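Local atomic coordinates of citrate synthase (Metallosphaera sedula, PDB entry 6ABX), a protein that probably catalyses the condensation of oxaloacetate with acetyl-CoA and water to give citrate and CoA, a step of the tricarboxylic acid cycle. Residues Asp36-Ser41 with Leu169-Met174; Asn42-Ala47 with Ser145-Glu150; Lys118-Ile123 with Ala331-Trp336. One frame throughout, in Å; residues are numbered along the deposited sequence.

Interaction 1: residues Asp36-Ser41 with Leu169-Met174; sequences DLASFS and LDVSLM
Ala-38 and Val-171 bring the two backbones nearest to each other, CA to CA 5.6 Å, and form the apolar side-chain pair of the contact. Val-171 sets both methyls against the same residue. CG1, anti to the backbone N (chi1 172°), lies 4.0 Å from Ala-38 CB, while CG2 rests 3.7 Å from the carbonyl oxygen Ala-38 O. Met-174 adds a thioether packed on carbonyl groups. Its chain bends at chi3 (-79°), which carries CE to 3.8 Å from Leu-37 O and 3.7 Å from Ser-41 O; SD stays close to the Ser-41 carbonyl carbon. The methyl therefore sits against the C-terminal end of helix 34-40, where Ser-41 is the first residue to leave helical geometry. Segments 36-40 and 169-174 run nearly antiparallel, at 161°, a pairing within the largely helical citrate synthase fold. Ile-265 of helix 261-270 packs on both Ala-38 and Val-171, and Tyr-364 of the second subunit packs on Leu-37 and Ser-41. The polar link is made through solvent: water 1 lies within hydrogen-bonding distance of Ser-41 O (2.9 Å) and Asp-170 OD2 (2.6 Å); with further acceptors nearby, it need not serve both at once. Both residues have other partners: Ser-41 OG bonds Glu-45 OE1, and the Asp-170 carboxylate is also held by Ser-149 and by the backbone N of Phe-43.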
loop_
_atom_site.group_PDB
_atom_site.type_symbol
_atom_site.label_atom_id
_atom_site.label_comp_id
_atom_site.label_asym_id
_atom_site.label_seq_id
_atom_site.Cartn_x
_atom_site.Cartn_y
_atom_site.Cartn_z
ATOM N N ASP A 36 29.009 -6.313 -12.979
ATOM C CA ASP A 36 29.466 -5.345 -13.929
ATOM C C ASP A 36 28.890 -3.955 -13.642
ATOM O O ASP A 36 29.599 -2.961 -13.704
ATOM C CB ASP A 36 29.091 -5.766 -15.362
ATOM C CG ASP A 36 29.850 -6.977 -15.880
ATOM O OD1 ASP A 36 30.879 -7.286 -15.289
ATOM O OD2 ASP A 36 29.354 -7.624 -16.846
ATOM N N LEU A 37 27.608 -3.866 -13.255
ATOM C CA LEU A 37 27.057 -2.546 -12.963
ATOM C C LEU A 37 27.752 -1.973 -11.726
ATOM O O LEU A 37 28.069 -0.806 -11.666
ATOM C CB LEU A 37 25.544 -2.647 -12.760
ATOM C CG LEU A 37 24.788 -3.143 -13.978
ATOM C CD1 LEU A 37 23.322 -3.317 -13.696
ATOM C CD2 LEU A 37 25.006 -2.190 -15.130
ATOM N N ALA A 38 28.012 -2.808 -10.711
ATOM C CA ALA A 38 28.725 -2.321 -9.546
ATOM C C ALA A 38 30.160 -1.899 -9.858
ATOM O O ALA A 38 30.672 -0.945 -9.306
ATOM C CB ALA A 38 28.694 -3.401 -8.497
ATOM N N SER A 39 30.832 -2.622 -10.745
ATOM C CA SER A 39 32.162 -2.292 -11.159
ATOM C C SER A 39 32.235 -0.979 -11.926
ATOM O O SER A 39 33.213 -0.220 -11.767
ATOM C CB SER A 39 32.773 -3.382 -11.991
ATOM O OG SER A 39 32.896 -4.580 -11.233
ATOM N N PHE A 40 31.311 -0.795 -12.870
ATOM C CA PHE A 40 31.516 0.206 -13.891
ATOM C C PHE A 40 30.426 1.272 -13.968
ATOM O O PHE A 40 30.658 2.344 -14.591
ATOM C CB PHE A 40 31.631 -0.467 -15.246
ATOM C CG PHE A 40 32.673 -1.549 -15.322
ATOM C CD1 PHE A 40 34.001 -1.307 -15.014
ATOM C CD2 PHE A 40 32.307 -2.822 -15.673
ATOM C CE1 PHE A 40 34.925 -2.346 -15.024
ATOM C CE2 PHE A 40 33.239 -3.833 -15.771
ATOM C CZ PHE A 40 34.547 -3.591 -15.442
ATOM N N SER A 41 29.244 1.027 -13.379
ATOM C CA SER A 41 28.114 1.930 -13.606
ATOM C C SER A 41 27.927 2.900 -12.424
ATOM O O SER A 41 28.861 3.084 -11.554
ATOM C CB SER A 41 26.872 1.093 -13.898
ATOM O OG SER A 41 25.786 1.935 -14.314
ATOM N N LEU A 169 28.612 4.586 -1.477
ATOM C CA LEU A 169 27.154 4.827 -1.358
ATOM C C LEU A 169 26.466 4.503 -2.692
ATOM O O LEU A 169 25.383 3.849 -2.736
ATOM C CB LEU A 169 26.831 6.265 -0.966
ATOM C CG LEU A 169 25.336 6.541 -0.879
ATOM C CD1 LEU A 169 24.641 5.609 0.068
ATOM C CD2 LEU A 169 25.077 7.984 -0.464
ATOM N N ASP A 170 27.078 4.936 -3.810
ATOM C CA ASP A 170 26.514 4.749 -5.116
ATOM C C ASP A 170 26.298 3.243 -5.395
ATOM O O ASP A 170 25.242 2.794 -5.815
ATOM C CB ASP A 170 27.442 5.390 -6.135
ATOM C CG ASP A 170 26.705 5.778 -7.376
ATOM O OD1 ASP A 170 25.819 6.706 -7.284
ATOM O OD2 ASP A 170 26.978 5.122 -8.364
ATOM N N VAL A 171 27.317 2.433 -5.170
ATOM C CA VAL A 171 27.183 1.000 -5.338
ATOM C C VAL A 171 26.142 0.409 -4.376
ATOM O O VAL A 171 25.257 -0.391 -4.833
ATOM C CB VAL A 171 28.539 0.301 -5.172
ATOM C CG1 VAL A 171 28.392 -1.228 -5.149
ATOM C CG2 VAL A 171 29.508 0.725 -6.252
ATOM N N SER A 172 26.191 0.767 -3.075
ATOM C CA SER A 172 25.240 0.265 -2.161
ATOM C C SER A 172 23.785 0.563 -2.564
ATOM O O SER A 172 22.928 -0.342 -2.458
ATOM C CB SER A 172 25.530 0.766 -0.763
ATOM O OG SER A 172 26.885 0.555 -0.467
ATOM N N LEU A 173 23.494 1.763 -3.110
ATOM C CA LEU A 173 22.164 2.069 -3.610
ATOM C C LEU A 173 21.848 1.261 -4.879
ATOM O O LEU A 173 20.736 0.677 -4.961
ATOM C CB LEU A 173 22.039 3.572 -3.882
ATOM C CG LEU A 173 22.130 4.469 -2.649
ATOM C CD1 LEU A 173 22.227 5.925 -3.057
ATOM C CD2 LEU A 173 20.942 4.221 -1.727
ATOM N N MET A 174 22.804 1.104 -5.831
ATOM C CA MET A 174 22.487 0.347 -7.078
ATOM C C MET A 174 22.073 -1.087 -6.705
ATOM O O MET A 174 21.142 -1.692 -7.278
ATOM C CB MET A 174 23.698 0.271 -8.059
ATOM C CG MET A 174 24.007 1.576 -8.734
ATOM S SD MET A 174 25.380 1.479 -9.980
ATOM C CE MET A 174 26.781 1.498 -8.896
HETATM O O HOH W 1 29.380 4.208 -8.930
#

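Interaction 2: residues Asn42-Ala47 with Ser145-Glu150; sequences NFEEVA and SLSHSE
Phe-43 and His-148 lay their rings face to face, centroids 3.6 Å apart and planes only 8° from parallel, where the first turns of helices 43-52 and 148-157 meet in a buried part of the mainly helical citrate synthase fold. His-148 CD2 stands over the middle of the phenyl ring, whereas Phe-43 CZ lies over the imidazole nearer its rim, 3.3 Å from His-148 NE2. Each of the two side chains leaves its backbone toward the partner segment, with CG anti to the backbone N, and this brings the rings together. Beside the stack, His-148 N donates to Glu-44 OE2 at 2.8 Å with an N-H...O angle of 156°; the donor comes from the syn side of the carboxylate but tilted out of its plane. A bend at chi2 (91°) folds the Glu-44 carboxylate to this spot, with OE2 also close to His-148 CB. Ser-147, at the N-cap of helix 148-157, makes no capping bond with its own side chain, and Glu-44 serves the first-turn N-H from another helix; the negative charge should suit that helix end. Water 2 extends the same service, donating to Glu-44 OE1 at 2.8 Å and accepting from Ser-149 N at 3.0 Å, and water 3 donates to Glu-44 OE1 as well. Farther out, Leu-61 and Lys-65 of helix 58-69 touch the Glu-44 side chain. The start of helix 43-52 is itself capped: Glu-45 N bonds Asn-42 OD1 at 2.9 Å, with the donor above the carbonyl plane.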
loop_
_atom_site.group_PDB
_atom_site.type_symbol
_atom_site.label_atom_id
_atom_site.label_comp_id
_atom_site.label_asym_id
_atom_site.label_seq_id
_atom_site.Cartn_x
_atom_site.Cartn_y
_atom_site.Cartn_z
ATOM N N ASN A 42 26.799 3.639 -12.405
ATOM C CA ASN A 42 26.552 4.592 -11.373
ATOM C C ASN A 42 25.033 4.677 -11.151
ATOM O O ASN A 42 24.268 4.141 -11.981
ATOM C CB ASN A 42 27.183 5.953 -11.657
ATOM C CG ASN A 42 26.758 6.455 -13.017
ATOM O OD1 ASN A 42 25.612 6.837 -13.190
ATOM N ND2 ASN A 42 27.674 6.409 -13.975
ATOM N N PHE A 43 24.627 5.287 -10.036
ATOM C CA PHE A 43 23.206 5.378 -9.658
ATOM C C PHE A 43 22.328 5.851 -10.837
ATOM O O PHE A 43 21.377 5.151 -11.250
ATOM C CB PHE A 43 22.993 6.296 -8.472
ATOM C CG PHE A 43 21.570 6.393 -8.010
ATOM C CD1 PHE A 43 20.645 7.205 -8.631
ATOM C CD2 PHE A 43 21.184 5.682 -6.889
ATOM C CE1 PHE A 43 19.356 7.327 -8.132
ATOM C CE2 PHE A 43 19.898 5.784 -6.410
ATOM C CZ PHE A 43 18.997 6.606 -7.021
ATOM N N GLU A 44 22.660 6.981 -11.412
ATOM C CA GLU A 44 21.813 7.534 -12.473
ATOM C C GLU A 44 21.789 6.635 -13.724
ATOM O O GLU A 44 20.740 6.435 -14.367
ATOM C CB GLU A 44 22.231 8.959 -12.827
ATOM C CG GLU A 44 21.978 9.951 -11.725
ATOM C CD GLU A 44 23.097 10.199 -10.732
ATOM O OE1 GLU A 44 23.968 9.342 -10.565
ATOM O OE2 GLU A 44 23.119 11.349 -10.200
ATOM N N GLU A 45 22.934 6.044 -14.078
ATOM C CA GLU A 45 22.947 5.223 -15.275
ATOM C C GLU A 45 22.059 3.978 -15.075
ATOM O O GLU A 45 21.350 3.531 -15.992
ATOM C CB GLU A 45 24.373 4.794 -15.606
ATOM C CG GLU A 45 24.460 3.987 -16.838
ATOM C CD GLU A 45 25.874 3.632 -17.263
ATOM O OE1 GLU A 45 26.409 2.606 -16.755
ATOM O OE2 GLU A 45 26.435 4.403 -18.062
ATOM N N VAL A 46 22.132 3.352 -13.888
ATOM C CA VAL A 46 21.274 2.171 -13.653
ATOM C C VAL A 46 19.796 2.553 -13.536
ATOM O O VAL A 46 18.959 1.744 -13.983
ATOM C CB VAL A 46 21.764 1.330 -12.448
ATOM C CG1 VAL A 46 20.883 0.109 -12.258
ATOM C CG2 VAL A 46 23.197 0.886 -12.633
ATOM N N ALA A 47 19.454 3.697 -12.935
ATOM C CA ALA A 47 18.055 4.161 -12.890
ATOM C C ALA A 47 17.548 4.360 -14.329
ATOM O O ALA A 47 16.449 3.897 -14.676
ATOM C CB ALA A 47 17.919 5.432 -12.109
ATOM N N SER A 145 24.090 20.782 -8.463
ATOM C CA SER A 145 25.336 20.573 -9.186
ATOM C C SER A 145 25.993 19.232 -8.845
ATOM O O SER A 145 26.939 18.817 -9.511
ATOM C CB SER A 145 26.319 21.719 -8.922
ATOM O OG SER A 145 26.831 21.623 -7.604
ATOM N N LEU A 146 25.491 18.544 -7.818
ATOM C CA LEU A 146 26.071 17.316 -7.377
ATOM C C LEU A 146 25.277 16.134 -7.938
ATOM O O LEU A 146 24.100 16.234 -8.039
ATOM C CB LEU A 146 26.074 17.277 -5.840
ATOM C CG LEU A 146 26.887 18.360 -5.137
ATOM C CD1 LEU A 146 26.799 18.162 -3.614
ATOM C CD2 LEU A 146 28.336 18.275 -5.620
ATOM N N SER A 147 25.977 15.029 -8.176
ATOM C CA SER A 147 25.298 13.781 -8.546
ATOM C C SER A 147 24.569 13.180 -7.341
ATOM O O SER A 147 24.667 13.641 -6.230
ATOM C CB SER A 147 26.259 12.816 -9.149
ATOM O OG SER A 147 26.609 13.309 -10.458
ATOM N N HIS A 148 23.732 12.192 -7.636
ATOM C CA HIS A 148 22.764 11.689 -6.645
ATOM C C HIS A 148 23.461 11.312 -5.347
ATOM O O HIS A 148 22.984 11.713 -4.281
ATOM C CB HIS A 148 21.981 10.513 -7.222
ATOM C CG HIS A 148 21.032 9.902 -6.277
ATOM N ND1 HIS A 148 19.724 10.309 -6.208
ATOM C CD2 HIS A 148 21.202 8.933 -5.334
ATOM C CE1 HIS A 148 19.104 9.578 -5.288
ATOM N NE2 HIS A 148 19.981 8.745 -4.733
ATOM N N SER A 149 24.445 10.418 -5.419
ATOM C CA SER A 149 25.043 9.858 -4.179
ATOM C C SER A 149 25.912 10.921 -3.480
ATOM O O SER A 149 25.901 10.998 -2.241
ATOM C CB SER A 149 25.819 8.609 -4.508
ATOM O OG SER A 149 24.942 7.602 -5.014
ATOM N N GLU A 150 26.611 11.738 -4.268
ATOM C CA GLU A 150 27.430 12.823 -3.666
ATOM C C GLU A 150 26.506 13.782 -2.882
ATOM O O GLU A 150 26.786 14.200 -1.742
ATOM C CB GLU A 150 28.243 13.578 -4.720
ATOM C CG GLU A 150 29.147 14.573 -4.004
ATOM C CD GLU A 150 30.225 15.312 -4.772
ATOM O OE1 GLU A 150 30.261 15.163 -6.038
ATOM O OE2 GLU A 150 31.015 16.043 -4.078
HETATM O O HOH W 2 25.261 9.270 -8.054
HETATM O O HOH W 3 26.364 9.998 -11.556
#

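Interaction 3: residues Lys118-Ile123 with Ala331-Trp336; sequences KMTAKI and ARVIGW
Helix 324-343 carries the oxaloacetate-binding Arg-332, and the residues following it rest on helix 112-134 in an antiparallel pair; the axes of segments 118-123 and 331-336 approach to 9.2 Å at 172°. Val-333 meets three residues of the other segment. Its CG1 occupies the crowded position between the backbone N and carbonyl carbon (chi1 65°) and touches Thr-120 OG1 at 3.5 Å. Ile-123 CD1 reaches the same methyl at 4.4 Å, while Val-333 CG2 lies 4.3 Å from Met-119 CB. Ile-334 crosses Thr-120 at about a right angle, its CG1 3.8 Å from Thr-120 OG1 and 3.9 Å from Thr-120 CG2. The threonine hydroxyl can lie among these apolar groups because it hydrogen-bonds Ala-116 O of its own helix. Arg-332 projects elsewhere, with NE bonded to His-176 O and NH2 to the bound citrate. Trp-51 of helix 43-52 packs on Thr-120 and Ile-334 and Val-202 of helix 198-209 on Met-119 and Val-333, with Leu-95 of helix 91-105 on Ile-123.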
loop_
_atom_site.group_PDB
_atom_site.type_symbol
_atom_site.label_atom_id
_atom_site.label_comp_id
_atom_site.label_asym_id
_atom_site.label_seq_id
_atom_site.Cartn_x
_atom_site.Cartn_y
_atom_site.Cartn_z
ATOM N N LYS A 118 10.512 12.154 -9.687
ATOM C CA LYS A 118 10.322 13.053 -8.583
ATOM C C LYS A 118 10.520 12.341 -7.237
ATOM O O LYS A 118 11.197 12.843 -6.326
ATOM C CB LYS A 118 8.959 13.730 -8.660
ATOM C CG LYS A 118 8.898 14.825 -9.720
ATOM C CD LYS A 118 7.542 15.439 -9.835
ATOM C CE LYS A 118 7.628 16.699 -10.674
ATOM N NZ LYS A 118 6.288 17.272 -10.910
ATOM N N MET A 119 9.888 11.192 -7.071
ATOM C CA MET A 119 10.007 10.455 -5.805
ATOM C C MET A 119 11.472 10.055 -5.555
ATOM O O MET A 119 12.007 10.164 -4.425
ATOM C CB MET A 119 9.106 9.215 -5.795
ATOM C CG MET A 119 7.633 9.546 -5.644
ATOM S SD MET A 119 6.616 8.060 -5.595
ATOM C CE MET A 119 6.086 7.947 -7.300
ATOM N N THR A 120 12.162 9.586 -6.590
ATOM C CA THR A 120 13.509 9.120 -6.479
ATOM C C THR A 120 14.448 10.284 -6.108
ATOM O O THR A 120 15.318 10.147 -5.265
ATOM C CB THR A 120 13.973 8.454 -7.783
ATOM O OG1 THR A 120 13.101 7.350 -8.088
ATOM C CG2 THR A 120 15.405 7.991 -7.722
ATOM N N ALA A 121 14.207 11.461 -6.668
ATOM C CA ALA A 121 14.966 12.647 -6.352
ATOM C C ALA A 121 14.712 13.124 -4.928
ATOM O O ALA A 121 15.645 13.613 -4.255
ATOM C CB ALA A 121 14.682 13.778 -7.338
ATOM N N LYS A 122 13.476 13.075 -4.474
ATOM C CA LYS A 122 13.103 13.744 -3.244
ATOM C C LYS A 122 13.253 12.880 -2.007
ATOM O O LYS A 122 13.476 13.444 -0.944
ATOM C CB LYS A 122 11.656 14.205 -3.280
ATOM C CG LYS A 122 11.360 15.264 -4.348
ATOM C CD LYS A 122 9.900 15.525 -4.561
ATOM C CE LYS A 122 9.707 16.689 -5.529
ATOM N NZ LYS A 122 8.300 17.120 -5.631
ATOM N N ILE A 123 13.185 11.547 -2.131
ATOM C CA ILE A 123 13.266 10.736 -0.932
ATOM C C ILE A 123 14.545 11.027 -0.148
ATOM O O ILE A 123 14.490 11.110 1.092
ATOM C CB ILE A 123 12.996 9.254 -1.244
ATOM C CG1 ILE A 123 11.489 9.111 -1.496
ATOM C CG2 ILE A 123 13.493 8.393 -0.110
ATOM C CD1 ILE A 123 11.042 7.844 -2.190
ATOM N N ALA A 331 16.273 3.552 -2.918
ATOM C CA ALA A 331 16.775 2.869 -4.111
ATOM C C ALA A 331 15.663 2.010 -4.744
ATOM O O ALA A 331 15.477 2.000 -5.991
ATOM C CB ALA A 331 17.941 1.967 -3.706
ATOM N N ARG A 332 14.883 1.348 -3.894
ATOM C CA ARG A 332 13.941 0.288 -4.405
ATOM C C ARG A 332 12.745 0.932 -5.117
ATOM O O ARG A 332 12.057 0.290 -5.938
ATOM C CB ARG A 332 13.583 -0.677 -3.259
ATOM C CG ARG A 332 12.564 -1.743 -3.639
ATOM C CD ARG A 332 13.052 -2.667 -4.733
ATOM N NE ARG A 332 14.284 -3.299 -4.396
ATOM C CZ ARG A 332 14.425 -4.407 -3.638
ATOM N NH1 ARG A 332 13.340 -5.016 -3.122
ATOM N NH2 ARG A 332 15.644 -4.828 -3.350
ATOM N N VAL A 333 12.477 2.231 -4.874
ATOM C CA VAL A 333 11.438 2.949 -5.563
ATOM C C VAL A 333 11.637 2.903 -7.069
ATOM O O VAL A 333 10.660 2.845 -7.834
ATOM C CB VAL A 333 11.303 4.383 -5.060
ATOM C CG1 VAL A 333 12.521 5.229 -5.357
ATOM C CG2 VAL A 333 10.059 5.038 -5.598
ATOM N N ILE A 334 12.880 2.808 -7.510
ATOM C CA ILE A 334 13.149 2.695 -8.967
ATOM C C ILE A 334 12.588 1.362 -9.482
ATOM O O ILE A 334 11.857 1.305 -10.436
ATOM C CB ILE A 334 14.648 2.859 -9.243
ATOM C CG1 ILE A 334 15.148 4.267 -8.911
ATOM C CG2 ILE A 334 14.953 2.529 -10.684
ATOM C CD1 ILE A 334 16.624 4.341 -8.610
ATOM N N GLY A 335 12.937 0.260 -8.822
ATOM C CA GLY A 335 12.379 -1.043 -9.190
ATOM C C GLY A 335 10.874 -1.106 -9.052
ATOM O O GLY A 335 10.210 -1.631 -9.942
ATOM N N TRP A 336 10.334 -0.605 -7.939
ATOM C CA TRP A 336 8.917 -0.610 -7.761
ATOM C C TRP A 336 8.204 -0.005 -8.979
ATOM O O TRP A 336 7.227 -0.548 -9.571
ATOM C CB TRP A 336 8.467 0.149 -6.527
ATOM C CG TRP A 336 8.811 -0.520 -5.241
ATOM C CD1 TRP A 336 8.985 -1.836 -5.028
ATOM C CD2 TRP A 336 8.884 0.122 -3.963
ATOM N NE1 TRP A 336 9.239 -2.073 -3.703
ATOM C CE2 TRP A 336 9.139 -0.893 -3.013
ATOM C CE3 TRP A 336 8.751 1.441 -3.524
ATOM C CZ2 TRP A 336 9.321 -0.622 -1.662
ATOM C CZ3 TRP A 336 8.978 1.712 -2.185
ATOM C CH2 TRP A 336 9.317 0.701 -1.287
#

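How the interactions relate
Interactions 1 and 2, centred 10 Å apart, are joined by Asp-170, whose OD1 lies 2.6 Å from Ser-149 OG and whose OD2 lies 2.9 Å from Phe-43 N, both probable hydrogen bonds. One carboxylate thus reaches the starts of two helices. Interaction 3 lies about 12 Å from interaction 2, centre to centre, and meets it where Phe-43 CZ packs 3.6 Å from Ile-334 CD1. Toward interaction 1 it has Ala-331 CB, 3.3 Å from Leu-173 O. Arg-332, within segment 331-336, ties interaction 3 to the oxaloacetate site; its side chain is about 10 Å from that of Phe-43 and about 11 Å from that of Met-174.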